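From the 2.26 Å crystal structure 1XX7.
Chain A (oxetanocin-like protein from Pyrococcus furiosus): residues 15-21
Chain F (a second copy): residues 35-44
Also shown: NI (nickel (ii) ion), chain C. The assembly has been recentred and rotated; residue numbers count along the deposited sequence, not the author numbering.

Chain A, residues 15-21: LAGKLKR
Chain F 35-44: PESVADHSYR

How do the two backbones run and meet? Chain A is helical at Leu15(A), Ala16(A) and Gly17(A), with phi near -57 and psi running from -55 at Leu15(A) to -30 at Gly17(A), and Lys18(A) keeps helical angles (-57/-35), as Leu19(A) (-64/-19) and Lys20(A) (-71/-23) roughly do, before Arg21(A) opens to -110/-27. Chain F begins extended, Glu36(F) at -53/147 and Ser37(F) at -80/166, then coils into a helix from Val38(F) through Arg44(F). Ser37(F) caps it: Asp40(F) N donates to Ser37(F) OG at 2.9 Å, while Ser37(F) N returns a bond to Asp40(F) OD2 at 3.0 Å. The stretches run in opposite directions, for Ala16(A) CA lies 6.4 Å from Arg44(F) CA and Lys20(A) CA lies 5.3 Å from Asp40(F) CA.

What holds Lys20(A) in place? Its side chain is almost fully extended (chi1 m at -63°, then t, t, t); its CA-to-CB bond points toward chain F, and the extended chain carries Lys20(A) NZ to 2.6 Å from Glu36(F) OE1 in a hydrogen-bonded salt bridge. Glu36(F) meets it with chi1 p and chi2 t. On the way the lysine packs along Asp40(F), Lys20(A) CG being 3.8 Å from Asp40(F) CB. Asp40(F), with chi1 m at -81°, also brings OD1 within 3.6 Å of Lys20(A) CA. One water joins the same pair, donating to Lys20(A) O at 2.7 Å and to Asp40(F) OD2 at 3.0 Å.

How can Arg44(F) sit so near another positive charge? Lys20(A) NZ is 3.8 Å from Arg44(F) NH2, yet Glu36(F) offsets the lysine charge. The lysine also packs here, with CE over one face of the guanidinium. The arginine follows t, t, p, with chi4 at 179°, and brings its end to Gly17(A), where Arg44(F) NH1 is 3.5 Å from Gly17(A) CA. The missing side chain matters here, since an ideal CB on Gly17(A) would stand 2.5 Å from Arg44(F) NH1, a clash.

Where is the apolar part of the contact? The CA-to-CB bonds of Ala16(A) and Leu19(A) point toward chain F, and both side chains reach Tyr43(F), whose ring is set by chi1 169° and chi2 70°. Ala16(A) CB approaches the ring edge, 4.1 Å from Tyr43(F) CE2, and also touches Arg44(F) CD at 4.0 Å. Leu19(A), chi1 m and chi2 t, places CD1 3.9 Å from Tyr43(F) CE2. His41(F) instead points away (chi1 161°, chi2 71°), and its NE2 binds the nickel ion NI at 2.2 Å.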

# COMPACT_ATOMS: atom_id res chain seq x y z
N LEU A 15 -21.09 -4.83 9.27
CA LEU A 15 -21.12 -5.63 8.05
C LEU A 15 -20.80 -4.83 6.78
O LEU A 15 -19.95 -5.23 6.03
CB LEU A 15 -22.46 -6.32 7.89
CG LEU A 15 -22.39 -7.42 6.82
CD1 LEU A 15 -21.68 -8.66 7.42
CD2 LEU A 15 -23.71 -7.78 6.36
N ALA A 16 -21.53 -3.74 6.53
CA ALA A 16 -21.21 -2.83 5.43
C ALA A 16 -19.77 -2.26 5.48
O ALA A 16 -19.17 -1.98 4.44
CB ALA A 16 -22.25 -1.64 5.39
N GLY A 17 -19.25 -2.01 6.67
CA GLY A 17 -17.85 -1.62 6.82
C GLY A 17 -16.86 -2.64 6.27
O GLY A 17 -15.79 -2.28 5.83
N LYS A 18 -17.21 -3.91 6.28
CA LYS A 18 -16.39 -4.94 5.65
C LYS A 18 -16.10 -4.69 4.14
O LYS A 18 -14.98 -4.95 3.65
CB LYS A 18 -17.01 -6.29 5.88
CG LYS A 18 -16.90 -6.82 7.27
CD LYS A 18 -17.56 -8.23 7.28
CE LYS A 18 -17.60 -8.97 8.62
NZ LYS A 18 -16.60 -8.40 9.52
N LEU A 19 -17.09 -4.12 3.46
CA LEU A 19 -16.93 -3.71 2.06
C LEU A 19 -15.91 -2.65 1.85
O LEU A 19 -15.46 -2.49 0.73
CB LEU A 19 -18.24 -3.22 1.45
CG LEU A 19 -19.43 -4.18 1.38
CD1 LEU A 19 -20.50 -3.61 0.43
CD2 LEU A 19 -19.02 -5.53 0.95
N LYS A 20 -15.55 -1.90 2.92
CA LYS A 20 -14.49 -0.89 2.78
C LYS A 20 -13.12 -1.53 2.61
O LYS A 20 -12.21 -0.91 2.10
CB LYS A 20 -14.44 0.08 3.94
CG LYS A 20 -15.70 0.94 4.11
CD LYS A 20 -15.47 1.94 5.23
CE LYS A 20 -16.74 2.68 5.70
NZ LYS A 20 -16.33 3.84 6.61
N ARG A 21 -13.00 -2.75 3.07
CA ARG A 21 -11.72 -3.45 3.14
C ARG A 21 -11.60 -4.59 2.14
O ARG A 21 -10.50 -4.89 1.73
CB ARG A 21 -11.50 -3.96 4.54
CG ARG A 21 -11.56 -2.82 5.49
CD ARG A 21 -11.10 -3.19 6.83
NE ARG A 21 -11.91 -4.21 7.45
CZ ARG A 21 -13.04 -4.00 8.11
NH1 ARG A 21 -13.60 -2.81 8.19
NH2 ARG A 21 -13.66 -5.03 8.67
N PRO F 35 -6.01 4.19 5.26
CA PRO F 35 -7.29 4.78 5.57
C PRO F 35 -8.29 4.63 4.43
O PRO F 35 -7.91 4.63 3.25
CB PRO F 35 -6.94 6.25 5.82
CG PRO F 35 -5.75 6.49 5.00
CD PRO F 35 -4.96 5.21 5.11
N GLU F 36 -9.55 4.55 4.81
CA GLU F 36 -10.66 4.59 3.89
C GLU F 36 -10.65 5.80 2.97
O GLU F 36 -10.13 6.89 3.29
CB GLU F 36 -12.00 4.54 4.67
CG GLU F 36 -12.17 5.62 5.72
CD GLU F 36 -13.63 6.03 5.97
OE1 GLU F 36 -14.60 5.36 5.51
OE2 GLU F 36 -13.79 7.04 6.66
N SER F 37 -11.15 5.57 1.75
CA SER F 37 -11.37 6.60 0.81
C SER F 37 -12.70 7.34 1.14
O SER F 37 -13.50 6.89 1.95
CB SER F 37 -11.42 5.99 -0.58
OG SER F 37 -12.68 5.33 -0.76
N VAL F 38 -12.88 8.49 0.52
CA VAL F 38 -14.12 9.25 0.61
C VAL F 38 -15.32 8.45 0.04
O VAL F 38 -16.45 8.56 0.54
CB VAL F 38 -13.97 10.62 -0.13
CG1 VAL F 38 -15.28 11.43 -0.03
CG2 VAL F 38 -12.84 11.42 0.50
N ALA F 39 -15.07 7.66 -1.00
CA ALA F 39 -16.06 6.75 -1.56
C ALA F 39 -16.44 5.64 -0.60
O ALA F 39 -17.63 5.30 -0.49
CB ALA F 39 -15.56 6.15 -2.85
N ASP F 40 -15.45 5.06 0.07
CA ASP F 40 -15.72 4.04 1.14
C ASP F 40 -16.69 4.65 2.17
O ASP F 40 -17.69 4.09 2.53
CB ASP F 40 -14.41 3.69 1.86
CG ASP F 40 -13.55 2.70 1.12
OD1 ASP F 40 -14.09 1.80 0.47
OD2 ASP F 40 -12.30 2.81 1.22
N HIS F 41 -16.33 5.84 2.63
CA HIS F 41 -17.12 6.58 3.57
C HIS F 41 -18.54 6.88 3.05
O HIS F 41 -19.53 6.61 3.74
CB HIS F 41 -16.34 7.88 3.94
CG HIS F 41 -17.18 8.94 4.53
ND1 HIS F 41 -17.70 8.83 5.80
CD2 HIS F 41 -17.66 10.11 4.02
CE1 HIS F 41 -18.40 9.92 6.08
NE2 HIS F 41 -18.42 10.69 5.01
N SER F 42 -18.63 7.48 1.87
CA SER F 42 -19.95 7.79 1.30
C SER F 42 -20.82 6.56 1.07
O SER F 42 -22.05 6.65 1.20
CB SER F 42 -19.84 8.58 0.01
OG SER F 42 -19.03 9.72 0.19
N TYR F 43 -20.19 5.43 0.71
CA TYR F 43 -20.93 4.20 0.52
C TYR F 43 -21.71 3.88 1.82
O TYR F 43 -22.89 3.64 1.78
CB TYR F 43 -20.04 2.96 0.17
CG TYR F 43 -20.94 1.75 0.29
CD1 TYR F 43 -21.96 1.53 -0.65
CD2 TYR F 43 -20.90 0.92 1.40
CE1 TYR F 43 -22.86 0.48 -0.51
CE2 TYR F 43 -21.79 -0.14 1.55
CZ TYR F 43 -22.78 -0.34 0.60
OH TYR F 43 -23.68 -1.38 0.76
N ARG F 44 -21.02 3.84 2.97
CA ARG F 44 -21.67 3.45 4.19
C ARG F 44 -22.58 4.56 4.73
O ARG F 44 -23.55 4.26 5.38
CB ARG F 44 -20.68 2.95 5.28
CG ARG F 44 -21.41 2.11 6.34
CD ARG F 44 -20.53 1.36 7.31
NE ARG F 44 -19.72 2.24 8.16
CZ ARG F 44 -18.88 1.81 9.10
NH1 ARG F 44 -18.78 0.51 9.40
NH2 ARG F 44 -18.15 2.69 9.78
NI NI C . -19.22 12.68 4.65
O HOH W 1 -10.79 1.13 3.20